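Local coordinates for protein putidaredoxin reductase (Pseudomonas putida, PDB 1Q1R) that probably passes electrons from NADH through its bound FAD to the iron-sulfur protein putidaredoxin, which supplies cytochrome P450cam, at residues Asn31-Pro42 with Tyr70-Thr81. Sequence-based numbering, arbitrary orientation.
Sequences NIRLVGDATVIP and YAAQNIQLLGGT. With FAD (flavin-adenine dinucleotide), chain C.
L34 bonds the neighbouring strand through both its N-H and its C=O: L34 N gives a nearly straight bond to Q76 O (2.7 Å, 171°), and L34 O takes L78 N at 2.7 Å. Q76 N to I32 O and G36 N to L78 O extend this parallel ladder. Beyond the strands, T81 N bonds G36 O, and G80 N meets A38 O from above its carbonyl plane (2.8 Å). This turn carries D37 to the FAD, where ribose hydroxyl O2B donates to D37 OD2 (2.6 Å), as expected of the acid after the second strand of a Rossmann fold. Water 1 links I32 N, N74 O and Q76 NE2; water 2 joins P42 O to Y70 OH. Q76 OE1 sits over one face of the R33 guanidinium, 3.1 Å from R33 NH2 but badly angled for a hydrogen bond, the two planes 61° apart. An alanine in place of R33 would probably leave Q76 OE1 without its charged neighbour, with water 1 still on NE2. On the other sheet face, L34 CD1 meets the edge of the Y70 ring at CE2 (3.8 Å) and also touches I75 CG2. L77 CG, anti to the backbone N (chi1 -178°), sends CD2 over a Y70 face and against P42 CD. F21 of helix 14-25 packs edge-to-face with Y70, I75 rests on the same helix, and strand 31-35 continues the sheet to strand 6-10, leaving 75-78 outermost.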
# COMPACT_ATOMS: atom_id res chain seq x y z
N ASN A 31 13.78 -14.68 -21.98
CA ASN A 31 14.42 -14.70 -20.67
C ASN A 31 13.84 -13.61 -19.77
O ASN A 31 13.53 -12.51 -20.22
CB ASN A 31 15.92 -14.49 -20.82
CG ASN A 31 16.60 -15.65 -21.52
OD1 ASN A 31 16.76 -16.73 -20.94
ND2 ASN A 31 16.97 -15.44 -22.77
N ILE A 32 13.70 -13.94 -18.49
CA ILE A 32 13.17 -13.00 -17.51
C ILE A 32 14.17 -12.81 -16.38
O ILE A 32 14.57 -13.77 -15.72
CB ILE A 32 11.85 -13.53 -16.91
CG1 ILE A 32 10.85 -13.84 -18.04
CG2 ILE A 32 11.26 -12.50 -15.94
CD1 ILE A 32 9.58 -14.51 -17.57
N ARG A 33 14.58 -11.57 -16.16
CA ARG A 33 15.53 -11.27 -15.10
C ARG A 33 14.94 -10.35 -14.05
O ARG A 33 14.54 -9.23 -14.36
CB ARG A 33 16.80 -10.63 -15.66
CG ARG A 33 18.01 -11.56 -15.65
CD ARG A 33 19.30 -10.76 -15.53
NE ARG A 33 20.44 -11.61 -15.19
CZ ARG A 33 21.03 -12.46 -16.03
NH1 ARG A 33 20.58 -12.57 -17.28
NH2 ARG A 33 22.05 -13.19 -15.63
N LEU A 34 14.88 -10.83 -12.81
CA LEU A 34 14.38 -10.04 -11.69
C LEU A 34 15.61 -9.52 -10.98
O LEU A 34 16.48 -10.29 -10.59
CB LEU A 34 13.58 -10.91 -10.73
CG LEU A 34 12.06 -11.01 -10.89
CD1 LEU A 34 11.53 -12.02 -9.90
CD2 LEU A 34 11.41 -9.64 -10.66
N VAL A 35 15.69 -8.20 -10.81
CA VAL A 35 16.84 -7.61 -10.14
C VAL A 35 16.35 -6.69 -9.03
O VAL A 35 15.57 -5.77 -9.28
CB VAL A 35 17.70 -6.80 -11.13
CG1 VAL A 35 18.95 -6.27 -10.42
CG2 VAL A 35 18.08 -7.67 -12.32
N GLY A 36 16.80 -6.94 -7.81
CA GLY A 36 16.38 -6.10 -6.70
C GLY A 36 17.49 -5.86 -5.70
O GLY A 36 18.38 -6.69 -5.54
N ASP A 37 17.44 -4.72 -5.02
CA ASP A 37 18.47 -4.42 -4.04
C ASP A 37 18.24 -5.20 -2.74
O ASP A 37 19.15 -5.32 -1.92
CB ASP A 37 18.55 -2.91 -3.76
CG ASP A 37 17.22 -2.31 -3.32
OD1 ASP A 37 17.22 -1.11 -2.97
OD2 ASP A 37 16.19 -3.01 -3.33
N ALA A 38 17.03 -5.73 -2.57
CA ALA A 38 16.72 -6.51 -1.38
C ALA A 38 17.45 -7.84 -1.48
O ALA A 38 17.59 -8.39 -2.57
CB ALA A 38 15.21 -6.74 -1.27
N THR A 39 17.92 -8.36 -0.36
CA THR A 39 18.63 -9.64 -0.37
C THR A 39 17.69 -10.82 -0.11
O THR A 39 17.84 -11.88 -0.70
CB THR A 39 19.76 -9.64 0.68
OG1 THR A 39 20.73 -8.64 0.34
CG2 THR A 39 20.46 -11.00 0.73
N VAL A 40 16.71 -10.62 0.76
CA VAL A 40 15.74 -11.65 1.12
C VAL A 40 14.93 -12.20 -0.05
O VAL A 40 14.81 -11.57 -1.11
CB VAL A 40 14.73 -11.12 2.15
CG1 VAL A 40 15.45 -10.54 3.36
CG2 VAL A 40 13.84 -10.08 1.50
N ILE A 41 14.36 -13.38 0.16
CA ILE A 41 13.51 -14.02 -0.84
C ILE A 41 12.23 -13.18 -0.90
O ILE A 41 11.67 -12.82 0.14
CB ILE A 41 13.15 -15.45 -0.40
CG1 ILE A 41 14.43 -16.29 -0.29
CG2 ILE A 41 12.17 -16.08 -1.38
CD1 ILE A 41 14.29 -17.52 0.57
N PRO A 42 11.75 -12.83 -2.11
CA PRO A 42 10.53 -12.02 -2.22
C PRO A 42 9.41 -12.49 -1.29
O PRO A 42 9.11 -13.68 -1.22
CB PRO A 42 10.18 -12.15 -3.70
CG PRO A 42 11.56 -12.14 -4.34
CD PRO A 42 12.32 -13.11 -3.44
N TYR A 70 11.17 -20.15 -8.82
CA TYR A 70 11.94 -19.32 -9.74
C TYR A 70 12.71 -20.19 -10.71
O TYR A 70 12.70 -19.95 -11.92
CB TYR A 70 12.90 -18.41 -8.97
CG TYR A 70 12.21 -17.38 -8.10
CD1 TYR A 70 11.70 -17.74 -6.86
CD2 TYR A 70 12.03 -16.07 -8.54
CE1 TYR A 70 11.02 -16.81 -6.07
CE2 TYR A 70 11.35 -15.14 -7.76
CZ TYR A 70 10.85 -15.52 -6.53
OH TYR A 70 10.17 -14.62 -5.76
N ALA A 71 13.39 -21.21 -10.19
CA ALA A 71 14.16 -22.12 -11.03
C ALA A 71 13.26 -22.84 -12.02
O ALA A 71 13.55 -22.88 -13.22
CB ALA A 71 14.90 -23.13 -10.15
N ALA A 72 12.17 -23.40 -11.51
CA ALA A 72 11.21 -24.14 -12.34
C ALA A 72 10.62 -23.30 -13.47
O ALA A 72 10.53 -23.77 -14.60
CB ALA A 72 10.09 -24.69 -11.46
N GLN A 73 10.21 -22.08 -13.17
CA GLN A 73 9.63 -21.20 -14.18
C GLN A 73 10.71 -20.47 -14.96
O GLN A 73 10.43 -19.59 -15.77
CB GLN A 73 8.68 -20.19 -13.53
CG GLN A 73 7.41 -20.81 -12.99
CD GLN A 73 6.65 -21.57 -14.05
OE1 GLN A 73 6.27 -21.01 -15.08
NE2 GLN A 73 6.42 -22.86 -13.82
N ASN A 74 11.96 -20.84 -14.69
CA ASN A 74 13.10 -20.24 -15.36
C ASN A 74 13.12 -18.72 -15.26
O ASN A 74 13.24 -18.01 -16.26
CB ASN A 74 13.12 -20.67 -16.83
CG ASN A 74 14.53 -20.80 -17.38
OD1 ASN A 74 15.28 -19.82 -17.48
ND2 ASN A 74 14.91 -22.03 -17.72
N ILE A 75 12.99 -18.22 -14.03
CA ILE A 75 13.03 -16.78 -13.78
C ILE A 75 14.30 -16.53 -12.98
O ILE A 75 14.46 -17.05 -11.88
CB ILE A 75 11.81 -16.30 -12.97
CG1 ILE A 75 10.53 -16.47 -13.80
CG2 ILE A 75 11.99 -14.84 -12.55
CD1 ILE A 75 9.27 -15.99 -13.10
N GLN A 76 15.21 -15.75 -13.55
CA GLN A 76 16.47 -15.45 -12.89
C GLN A 76 16.29 -14.36 -11.84
O GLN A 76 15.87 -13.25 -12.16
CB GLN A 76 17.51 -15.03 -13.92
CG GLN A 76 17.66 -16.02 -15.06
CD GLN A 76 18.63 -15.54 -16.13
OE1 GLN A 76 19.83 -15.37 -15.86
NE2 GLN A 76 18.12 -15.32 -17.33
N LEU A 77 16.59 -14.69 -10.59
CA LEU A 77 16.46 -13.75 -9.50
C LEU A 77 17.84 -13.27 -9.09
O LEU A 77 18.70 -14.06 -8.70
CB LEU A 77 15.75 -14.43 -8.32
CG LEU A 77 15.47 -13.61 -7.05
CD1 LEU A 77 14.62 -12.39 -7.39
CD2 LEU A 77 14.76 -14.49 -6.04
N LEU A 78 18.05 -11.96 -9.18
CA LEU A 78 19.34 -11.36 -8.83
C LEU A 78 19.13 -10.39 -7.68
O LEU A 78 18.87 -9.21 -7.89
CB LEU A 78 19.91 -10.63 -10.05
CG LEU A 78 21.43 -10.61 -10.24
CD1 LEU A 78 21.76 -9.70 -11.42
CD2 LEU A 78 22.12 -10.12 -8.98
N GLY A 79 19.24 -10.90 -6.45
CA GLY A 79 19.05 -10.07 -5.28
C GLY A 79 20.29 -9.33 -4.82
O GLY A 79 21.37 -9.51 -5.37
N GLY A 80 20.12 -8.49 -3.80
CA GLY A 80 21.22 -7.72 -3.26
C GLY A 80 21.94 -6.90 -4.31
O GLY A 80 23.11 -6.57 -4.16
N THR A 81 21.23 -6.56 -5.38
CA THR A 81 21.82 -5.80 -6.47
C THR A 81 21.03 -4.55 -6.81
O THR A 81 19.84 -4.62 -7.13
CB THR A 81 21.93 -6.67 -7.73
OG1 THR A 81 22.62 -7.87 -7.40
CG2 THR A 81 22.69 -5.94 -8.82
PA FAD C . 7.87 -2.60 -3.15
O1A FAD C . 8.46 -1.41 -2.49
O2A FAD C . 7.25 -3.64 -2.29
O5B FAD C . 8.97 -3.31 -4.06
C5B FAD C . 9.93 -2.55 -4.81
C4B FAD C . 11.31 -3.21 -4.65
O4B FAD C . 12.23 -2.71 -5.69
C3B FAD C . 11.95 -2.84 -3.31
O3B FAD C . 12.67 -3.97 -2.80
C2B FAD C . 12.93 -1.75 -3.69
O2B FAD C . 14.02 -1.71 -2.76
C1B FAD C . 13.43 -2.25 -5.03
N9A FAD C . 14.17 -1.23 -5.83
C8A FAD C . 13.84 0.06 -5.99
N7A FAD C . 14.76 0.65 -6.76
C5A FAD C . 15.67 -0.27 -7.08
C6A FAD C . 16.84 -0.24 -7.84
N6A FAD C . 17.25 0.90 -8.40
N1A FAD C . 17.57 -1.38 -7.98
C2A FAD C . 17.17 -2.52 -7.41
N3A FAD C . 16.05 -2.57 -6.68
C4A FAD C . 15.29 -1.46 -6.50
N1 FAD C . -1.65 -3.29 0.69
C2 FAD C . -2.96 -3.80 0.72
O2 FAD C . -3.64 -3.82 -0.30
N3 FAD C . -3.47 -4.31 1.93
C4 FAD C . -2.66 -4.30 3.10
O4 FAD C . -3.11 -4.78 4.14
C4X FAD C . -1.36 -3.78 3.06
N5 FAD C . -0.56 -3.82 4.16
C5X FAD C . 0.74 -3.39 4.14
C6 FAD C . 1.54 -3.47 5.30
C7 FAD C . 2.89 -3.05 5.26
C7M FAD C . 3.73 -3.12 6.55
C8 FAD C . 3.44 -2.55 4.06
C8M FAD C . 4.91 -2.11 3.98
C9 FAD C . 2.64 -2.47 2.90
C9A FAD C . 1.29 -2.89 2.94
N10 FAD C . 0.47 -2.83 1.78
C10 FAD C . -0.86 -3.28 1.84
C1' FAD C . 1.01 -2.27 0.50
C2' FAD C . 1.37 -3.40 -0.47
O2' FAD C . 2.16 -4.37 0.22
C3' FAD C . 2.15 -2.85 -1.69
O3' FAD C . 1.38 -1.81 -2.30
C4' FAD C . 2.41 -3.97 -2.71
O4' FAD C . 3.16 -5.01 -2.09
C5' FAD C . 3.18 -3.46 -3.94
O5' FAD C . 4.55 -3.15 -3.64
P FAD C . 5.57 -2.90 -4.86
O1P FAD C . 6.08 -4.21 -5.31
O2P FAD C . 4.89 -2.03 -5.85
O3P FAD C . 6.77 -2.02 -4.19
O HOH W 1 15.25 -16.40 -17.87
O HOH W 2 9.49 -15.65 -3.24